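Local coordinates for protein Cbs-cp12 (Microcystis aeruginosa PCC 7806, PDB 5NMU) that forms a hexamer, joins a pair of CBS domains to a CP12 domain, and probably takes part in the redox regulation of photosynthesis, at residues A[89-94]-A[125-130]; A[38-43]-A[115-120]. All coordinates share one frame; numbering follows the deposited sequence.

Both contacts belong to the paired CBS domains. Contact 1 ties the start of helix 91-101 to the chain that leaves helix 120-126, within the second CBS motif, whereas contact 2 reaches across the module, from strand 38-41 of the first motif to strand 113-119 of the second. Their centres are about 18 Å apart, and their segments alternate along the chain. They meet where Val-94 CG1 of contact 1 lies 4.1 Å from Ile-118 CD1 of contact 2, an apolar touch of helix 91-101 on the neighbouring strand. Strand 113-119 runs straight into helix 120-126, so one continuous piece of chain contributes to both contacts.

Contact 1: residues A[89-94]-A[125-130]; sequences LGVEYV and FKSDFV
Val-91 meets Ser-127 and Asp-128 through one branch of its side chain. From CB, which lies 3.9 Å from Ser-127 OG, the chain forks. CG1 turns beside its own backbone N (chi1 -64°) and keeps farther from the serine, which leaves CG2, wedged between the backbone N and the carbonyl carbon, as the tip that does the touching. This methyl sits 3.4 Å from Ser-127 OG and 3.7 Å from Asp-128 OD1, thus packing an aliphatic group against two polar oxygens. The valine and aspartate side chains approach at a slant, and only OD1 of the carboxylate touches the methyl.

The hydroxyl has more than this apolar neighbour. With OG anti to the serine N (chi1 177°), it reaches toward the helix and shares a water with Val-91 O: 2.9 Å from OG to the water oxygen, and 2.8 Å from that oxygen to Val-91 O, where the bond is weak. A weak bond within the same segment runs from Phe-129 N to Ser-127 OG. Glu-92 OE1, a like charge 6.4 Å from Asp-128 OD1 and not in contact with it, is salt-bridged to Lys-134.

Ile-10 also packs on Val-91, while Phe-129 turns to Val-28 of the second subunit. Gly-90 is at the N-cap position, and its O takes the first i to i+4 helical bond, from Val-94 N at 3.1 Å. The arrangement joins the first turn of helix 91-101 to the chain leaving helix 120-126, with the beta hairpin of strands 105-110 and 113-119 between them in sequence, as in the CBS fold.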
ATOM      1  N   LEU A  89      10.269 -19.805 -17.350  1.00 38.57           N
ATOM      2  CA  LEU A  89       9.108 -19.600 -16.491  1.00 38.02           C
ATOM      3  C   LEU A  89       7.857 -19.518 -17.341  1.00 37.67           C
ATOM      4  O   LEU A  89       7.771 -18.718 -18.274  1.00 38.96           O
ATOM      5  CB  LEU A  89       9.260 -18.342 -15.622  1.00 36.27           C
ATOM      6  CG  LEU A  89       8.217 -18.125 -14.512  1.00 35.59           C
ATOM      7  CD1 LEU A  89       8.309 -19.269 -13.487  1.00 36.33           C
ATOM      8  CD2 LEU A  89       8.446 -16.811 -13.789  1.00 34.12           C
ATOM      9  N   GLY A  90       6.911 -20.381 -17.025  1.00 36.78           N
ATOM     10  CA  GLY A  90       5.643 -20.403 -17.706  1.00 36.66           C
ATOM     11  C   GLY A  90       4.941 -19.038 -17.582  1.00 35.86           C
ATOM     12  O   GLY A  90       5.007 -18.340 -16.566  1.00 34.46           O
ATOM     13  N   VAL A  91       4.275 -18.663 -18.656  1.00 36.91           N
ATOM     14  CA  VAL A  91       3.643 -17.369 -18.748  1.00 36.68           C
ATOM     15  C   VAL A  91       2.554 -17.104 -17.685  1.00 36.44           C
ATOM     16  O   VAL A  91       2.307 -15.967 -17.353  1.00 36.34           O
ATOM     17  CB  VAL A  91       3.092 -17.137 -20.168  1.00 38.88           C
ATOM     18  CG1 VAL A  91       4.230 -17.106 -21.210  1.00 39.29           C
ATOM     19  CG2 VAL A  91       2.037 -18.167 -20.535  1.00 40.90           C
ATOM     20  N   GLU A  92       1.845 -18.121 -17.203  1.00 36.67           N
ATOM     21  CA  GLU A  92       0.892 -17.904 -16.093  1.00 37.38           C
ATOM     22  C   GLU A  92       1.679 -17.478 -14.814  1.00 36.49           C
ATOM     23  O   GLU A  92       1.219 -16.652 -13.988  1.00 32.45           O
ATOM     24  CB  GLU A  92       0.027 -19.177 -15.848  1.00 39.41           C
ATOM     25  CG  GLU A  92       0.743 -20.378 -15.189  1.00 40.08           C
ATOM     26  CD  GLU A  92       1.452 -21.308 -16.157  1.00 41.52           C
ATOM     27  OE1 GLU A  92       2.004 -20.832 -17.182  1.00 41.48           O
ATOM     28  OE2 GLU A  92       1.439 -22.545 -15.899  1.00 46.53           O
ATOM     29  N   TYR A  93       2.883 -18.030 -14.655  1.00 35.55           N
ATOM     30  CA  TYR A  93       3.688 -17.635 -13.488  1.00 36.09           C
ATOM     31  C   TYR A  93       4.291 -16.260 -13.612  1.00 34.42           C
ATOM     32  O   TYR A  93       4.464 -15.612 -12.627  1.00 32.56           O
ATOM     33  CB  TYR A  93       4.750 -18.646 -13.137  1.00 38.04           C
ATOM     34  CG  TYR A  93       4.165 -19.945 -12.589  1.00 41.42           C
ATOM     35  CD1 TYR A  93       3.399 -19.929 -11.458  1.00 44.31           C
ATOM     36  CD2 TYR A  93       4.404 -21.169 -13.181  1.00 45.40           C
ATOM     37  CE1 TYR A  93       2.848 -21.079 -10.921  1.00 47.84           C
ATOM     38  CE2 TYR A  93       3.856 -22.355 -12.631  1.00 49.31           C
ATOM     39  CZ  TYR A  93       3.075 -22.267 -11.486  1.00 49.20           C
ATOM     40  OH  TYR A  93       2.461 -23.320 -10.868  1.00 57.32           O
ATOM     41  N   VAL A  94       4.668 -15.838 -14.821  1.00 34.27           N
ATOM     42  CA  VAL A  94       5.228 -14.514 -14.970  1.00 33.07           C
ATOM     43  C   VAL A  94       4.114 -13.494 -14.587  1.00 32.55           C
ATOM     44  O   VAL A  94       4.407 -12.450 -13.964  1.00 31.79           O
ATOM     45  CB  VAL A  94       5.658 -14.195 -16.417  1.00 32.82           C
ATOM     46  CG1 VAL A  94       6.140 -12.736 -16.545  1.00 32.10           C
ATOM     47  CG2 VAL A  94       6.746 -15.137 -16.897  1.00 34.51           C
ATOM     48  N   PHE A 125      -0.394  -9.306 -25.306  1.00 38.08           N
ATOM     49  CA  PHE A 125      -0.374  -9.497 -26.727  1.00 39.83           C
ATOM     50  C   PHE A 125       0.068 -10.870 -27.204  1.00 41.59           C
ATOM     51  O   PHE A 125      -0.263 -11.237 -28.299  1.00 42.73           O
ATOM     52  CB  PHE A 125       0.499  -8.437 -27.394  1.00 39.16           C
ATOM     53  CG  PHE A 125       0.105  -7.026 -27.103  1.00 37.46           C
ATOM     54  CD1 PHE A 125      -1.221  -6.658 -26.899  1.00 38.62           C
ATOM     55  CD2 PHE A 125       1.068  -6.046 -27.115  1.00 37.46           C
ATOM     56  CE1 PHE A 125      -1.585  -5.314 -26.717  1.00 38.06           C
ATOM     57  CE2 PHE A 125       0.734  -4.722 -26.905  1.00 38.66           C
ATOM     58  CZ  PHE A 125      -0.600  -4.356 -26.694  1.00 38.42           C
ATOM     59  N   LYS A 126       0.828 -11.623 -26.430  1.00 41.19           N
ATOM     60  CA  LYS A 126       1.411 -12.859 -26.963  1.00 42.70           C
ATOM     61  C   LYS A 126       1.224 -14.089 -26.102  1.00 43.50           C
ATOM     62  O   LYS A 126       1.622 -15.164 -26.488  1.00 46.81           O
ATOM     63  CB  LYS A 126       2.916 -12.625 -27.235  1.00 43.43           C
ATOM     64  CG  LYS A 126       3.211 -11.681 -28.399  1.00 44.44           C
ATOM     65  CD  LYS A 126       4.692 -11.230 -28.496  1.00 44.31           C
ATOM     66  CE  LYS A 126       4.955 -10.019 -27.618  1.00 43.63           C
ATOM     67  NZ  LYS A 126       6.362  -9.741 -27.284  1.00 42.78           N
ATOM     68  N   SER A 127       0.643 -13.974 -24.914  1.00 43.67           N
ATOM     69  CA  SER A 127       0.393 -15.159 -24.117  1.00 42.87           C
ATOM     70  C   SER A 127      -0.846 -15.863 -24.676  1.00 43.90           C
ATOM     71  O   SER A 127      -1.722 -15.243 -25.309  1.00 43.34           O
ATOM     72  CB  SER A 127       0.182 -14.770 -22.655  1.00 41.56           C
ATOM     73  OG  SER A 127      -0.136 -15.851 -21.858  1.00 40.98           O
ATOM     74  N   ASP A 128      -0.910 -17.154 -24.397  1.00 43.44           N
ATOM     75  CA  ASP A 128      -2.025 -18.033 -24.770  1.00 44.62           C
ATOM     76  C   ASP A 128      -3.090 -18.150 -23.653  1.00 44.34           C
ATOM     77  O   ASP A 128      -3.873 -19.111 -23.617  1.00 44.92           O
ATOM     78  CB  ASP A 128      -1.463 -19.410 -25.110  1.00 46.57           C
ATOM     79  CG  ASP A 128      -0.709 -20.069 -23.921  1.00 47.71           C
ATOM     80  OD1 ASP A 128      -0.586 -19.433 -22.836  1.00 49.75           O
ATOM     81  OD2 ASP A 128      -0.237 -21.218 -24.063  1.00 50.88           O
ATOM     82  N   PHE A 129      -3.114 -17.177 -22.739  1.00 42.12           N
ATOM     83  CA  PHE A 129      -4.016 -17.177 -21.581  1.00 41.56           C
ATOM     84  C   PHE A 129      -5.497 -17.187 -21.965  1.00 41.92           C
ATOM     85  O   PHE A 129      -6.316 -17.664 -21.186  1.00 41.72           O
ATOM     86  CB  PHE A 129      -3.684 -16.018 -20.573  1.00 40.17           C
ATOM     87  CG  PHE A 129      -4.160 -14.659 -21.001  1.00 38.23           C
ATOM     88  CD1 PHE A 129      -3.463 -13.925 -21.956  1.00 39.00           C
ATOM     89  CD2 PHE A 129      -5.320 -14.111 -20.472  1.00 38.07           C
ATOM     90  CE1 PHE A 129      -3.891 -12.645 -22.348  1.00 38.98           C
ATOM     91  CE2 PHE A 129      -5.750 -12.814 -20.859  1.00 39.12           C
ATOM     92  CZ  PHE A 129      -5.050 -12.109 -21.828  1.00 38.21           C
ATOM     93  N   VAL A 130      -5.857 -16.706 -23.157  1.00 43.00           N
ATOM     94  CA  VAL A 130      -7.275 -16.772 -23.579  1.00 46.12           C
ATOM     95  C   VAL A 130      -7.647 -18.226 -23.959  1.00 48.30           C
ATOM     96  O   VAL A 130      -8.632 -18.784 -23.510  1.00 47.08           O
ATOM     97  CB  VAL A 130      -7.575 -15.815 -24.747  1.00 46.72           C
ATOM     98  CG1 VAL A 130      -9.039 -15.916 -25.181  1.00 47.92           C
ATOM     99  CG2 VAL A 130      -7.248 -14.361 -24.355  1.00 46.19           C
TER
HETATM  100  O   HOH W   1       0.022 -15.663 -19.017  1.00 38.86           O

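Contact 2: residues A[38-43]-A[115-120]; sequences GLIVEP and LGIISV
The Gly-38 to Leu-39 peptide is the flat group in this contact, and Ile-117 CD1 lies over one of its faces. The methyl stands above the peptide plane, displaced from the carbonyl carbon toward the oxygen, and comes within 3.7 Å of Gly-38 O. Ile-40 CD1 lies on the same side of that plane, but farther off and toward Leu-39. Gly-38 has no side chain to stand between its peptide and the incoming methyl, and the tip of Ile-117 can settle directly on the backbone.

The second touch is methyl to methyl: Ile-40 CD1 and Ile-117 CD1 are 3.7 Å apart, and Ile-117 CG1 follows at 4.2 Å from Ile-40 CD1. The two side chains, from strands of different sheets, run antiparallel alongside each other. Ile-117 is stretched out, with CG1 anti to its N (chi1 -172°) and CD1 continuing the extended line, which carries the tip across to the other strand; Ile-40 instead bends at its second torsion (chi2 -52°).

Strand 38-41 belongs to the first CBS motif and strand 113-119 to the second, so this is an apolar bridge between the two sheets of a Bateman module, the tandem CBS pair whose interdomain clefts hold adenine nucleotides in many relatives. Pro-107 of strand 105-110 and Tyr-50 pack on Ile-40 as well. On the second strand, Leu-115 and Gly-116 form a classic beta bulge facing Val-108. Farther along, Ser-119 is the N-cap of helix 120-126: its OG caps a backbone N at the start of the helix, while Asp-122 OD2 takes the N-H of Ser-119.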
ATOM      1  N   GLY A  38      11.043   0.147 -20.805  1.00 36.27           N
ATOM      2  CA  GLY A  38      11.978  -0.220 -19.756  1.00 36.22           C
ATOM      3  C   GLY A  38      13.373  -0.376 -20.322  1.00 37.06           C
ATOM      4  O   GLY A  38      13.519  -0.811 -21.446  1.00 38.18           O
ATOM      5  N   LEU A  39      14.380   0.067 -19.578  1.00 37.60           N
ATOM      6  CA  LEU A  39      15.768  -0.182 -19.900  1.00 38.04           C
ATOM      7  C   LEU A  39      16.398  -0.952 -18.765  1.00 37.42           C
ATOM      8  O   LEU A  39      16.209  -0.643 -17.570  1.00 35.49           O
ATOM      9  CB  LEU A  39      16.564   1.111 -20.024  1.00 39.27           C
ATOM     10  CG  LEU A  39      16.202   2.063 -21.082  1.00 41.20           C
ATOM     11  CD1 LEU A  39      16.976   3.386 -20.851  1.00 42.41           C
ATOM     12  CD2 LEU A  39      16.509   1.431 -22.439  1.00 43.17           C
ATOM     13  N   ILE A  40      17.208  -1.934 -19.137  1.00 38.16           N
ATOM     14  CA  ILE A  40      17.896  -2.726 -18.139  1.00 37.23           C
ATOM     15  C   ILE A  40      19.210  -2.023 -17.802  1.00 38.45           C
ATOM     16  O   ILE A  40      19.941  -1.566 -18.692  1.00 41.47           O
ATOM     17  CB  ILE A  40      18.178  -4.129 -18.666  1.00 37.19           C
ATOM     18  CG1 ILE A  40      16.905  -4.833 -19.109  1.00 36.74           C
ATOM     19  CG2 ILE A  40      18.962  -4.904 -17.634  1.00 36.43           C
ATOM     20  CD1 ILE A  40      15.800  -4.835 -18.092  1.00 36.69           C
ATOM     21  N   VAL A  41      19.526  -1.954 -16.522  1.00 38.08           N
ATOM     22  CA  VAL A  41      20.747  -1.318 -16.073  1.00 38.84           C
ATOM     23  C   VAL A  41      21.899  -2.357 -15.999  1.00 40.77           C
ATOM     24  O   VAL A  41      21.804  -3.415 -15.303  1.00 37.59           O
ATOM     25  CB  VAL A  41      20.560  -0.705 -14.706  1.00 39.29           C
ATOM     26  CG1 VAL A  41      21.905  -0.227 -14.131  1.00 39.77           C
ATOM     27  CG2 VAL A  41      19.532   0.447 -14.786  1.00 39.91           C
ATOM     28  N   GLU A  42      23.003  -1.971 -16.610  1.00 42.19           N
ATOM     29  CA  GLU A  42      24.119  -2.858 -16.907  1.00 44.90           C
ATOM     30  C   GLU A  42      24.889  -3.212 -15.619  1.00 43.74           C
ATOM     31  O   GLU A  42      25.314  -2.330 -14.934  1.00 43.11           O
ATOM     32  CB  GLU A  42      25.036  -2.130 -17.913  1.00 48.17           C
ATOM     33  CG  GLU A  42      26.288  -2.898 -18.338  1.00 53.32           C
ATOM     34  CD  GLU A  42      26.988  -2.251 -19.534  1.00 56.79           C
ATOM     35  OE1 GLU A  42      26.790  -1.031 -19.749  1.00 59.02           O
ATOM     36  OE2 GLU A  42      27.729  -2.983 -20.254  1.00 62.73           O
ATOM     37  N   PRO A  43      25.047  -4.505 -15.286  1.00 44.01           N
ATOM     38  CA  PRO A  43      25.886  -4.897 -14.157  1.00 45.05           C
ATOM     39  C   PRO A  43      27.283  -4.355 -14.334  1.00 47.52           C
ATOM     40  O   PRO A  43      27.796  -4.335 -15.447  1.00 47.88           O
ATOM     41  CB  PRO A  43      25.914  -6.422 -14.260  1.00 45.64           C
ATOM     42  CG  PRO A  43      24.619  -6.774 -14.927  1.00 44.97           C
ATOM     43  CD  PRO A  43      24.394  -5.675 -15.912  1.00 44.76           C
ATOM     44  N   LEU A 115      18.811 -11.942 -21.462  1.00 38.91           N
ATOM     45  CA  LEU A 115      18.258 -12.497 -22.727  1.00 39.72           C
ATOM     46  C   LEU A 115      17.208 -11.609 -23.391  1.00 38.74           C
ATOM     47  O   LEU A 115      16.963 -11.728 -24.571  1.00 38.94           O
ATOM     48  CB  LEU A 115      17.616 -13.870 -22.474  1.00 39.33           C
ATOM     49  CG  LEU A 115      18.502 -15.015 -22.039  1.00 40.73           C
ATOM     50  CD1 LEU A 115      17.641 -16.237 -21.746  1.00 40.77           C
ATOM     51  CD2 LEU A 115      19.521 -15.333 -23.135  1.00 41.42           C
ATOM     52  N   GLY A 116      16.543 -10.771 -22.612  1.00 37.69           N
ATOM     53  CA  GLY A 116      15.383 -10.068 -23.095  1.00 37.64           C
ATOM     54  C   GLY A 116      14.744  -9.301 -21.956  1.00 37.14           C
ATOM     55  O   GLY A 116      15.302  -9.216 -20.836  1.00 36.52           O
ATOM     56  N   ILE A 117      13.569  -8.740 -22.244  1.00 36.61           N
ATOM     57  CA  ILE A 117      12.788  -8.003 -21.281  1.00 35.29           C
ATOM     58  C   ILE A 117      11.335  -8.444 -21.499  1.00 34.35           C
ATOM     59  O   ILE A 117      10.883  -8.616 -22.626  1.00 35.97           O
ATOM     60  CB  ILE A 117      13.027  -6.490 -21.437  1.00 35.53           C
ATOM     61  CG1 ILE A 117      12.380  -5.693 -20.312  1.00 34.63           C
ATOM     62  CG2 ILE A 117      12.552  -5.974 -22.804  1.00 36.25           C
ATOM     63  CD1 ILE A 117      12.851  -4.220 -20.298  1.00 35.62           C
ATOM     64  N   ILE A 118      10.625  -8.683 -20.417  1.00 32.88           N
ATOM     65  CA  ILE A 118       9.244  -9.157 -20.500  1.00 32.13           C
ATOM     66  C   ILE A 118       8.326  -8.207 -19.674  1.00 31.64           C
ATOM     67  O   ILE A 118       8.669  -7.828 -18.529  1.00 29.87           O
ATOM     68  CB  ILE A 118       9.139 -10.635 -20.068  1.00 31.90           C
ATOM     69  CG1 ILE A 118       7.749 -11.195 -20.391  1.00 32.32           C
ATOM     70  CG2 ILE A 118       9.417 -10.829 -18.590  1.00 31.24           C
ATOM     71  CD1 ILE A 118       7.642 -12.699 -20.312  1.00 32.82           C
ATOM     72  N   SER A 119       7.180  -7.862 -20.268  1.00 31.53           N
ATOM     73  CA  SER A 119       6.239  -6.896 -19.682  1.00 31.26           C
ATOM     74  C   SER A 119       4.812  -7.427 -19.728  1.00 31.55           C
ATOM     75  O   SER A 119       4.509  -8.446 -20.364  1.00 28.79           O
ATOM     76  CB  SER A 119       6.237  -5.606 -20.482  1.00 31.14           C
ATOM     77  OG  SER A 119       5.561  -5.798 -21.700  1.00 30.92           O
ATOM     78  N   VAL A 120       3.969  -6.697 -19.016  1.00 30.96           N
ATOM     79  CA  VAL A 120       2.546  -6.919 -19.056  1.00 31.61           C
ATOM     80  C   VAL A 120       1.985  -6.881 -20.459  1.00 32.13           C
ATOM     81  O   VAL A 120       1.087  -7.686 -20.752  1.00 32.79           O
ATOM     82  CB  VAL A 120       1.755  -5.980 -18.099  1.00 31.57           C
ATOM     83  CG1 VAL A 120       2.030  -6.428 -16.684  1.00 32.17           C
ATOM     84  CG2 VAL A 120       2.091  -4.495 -18.274  1.00 33.86           C
TER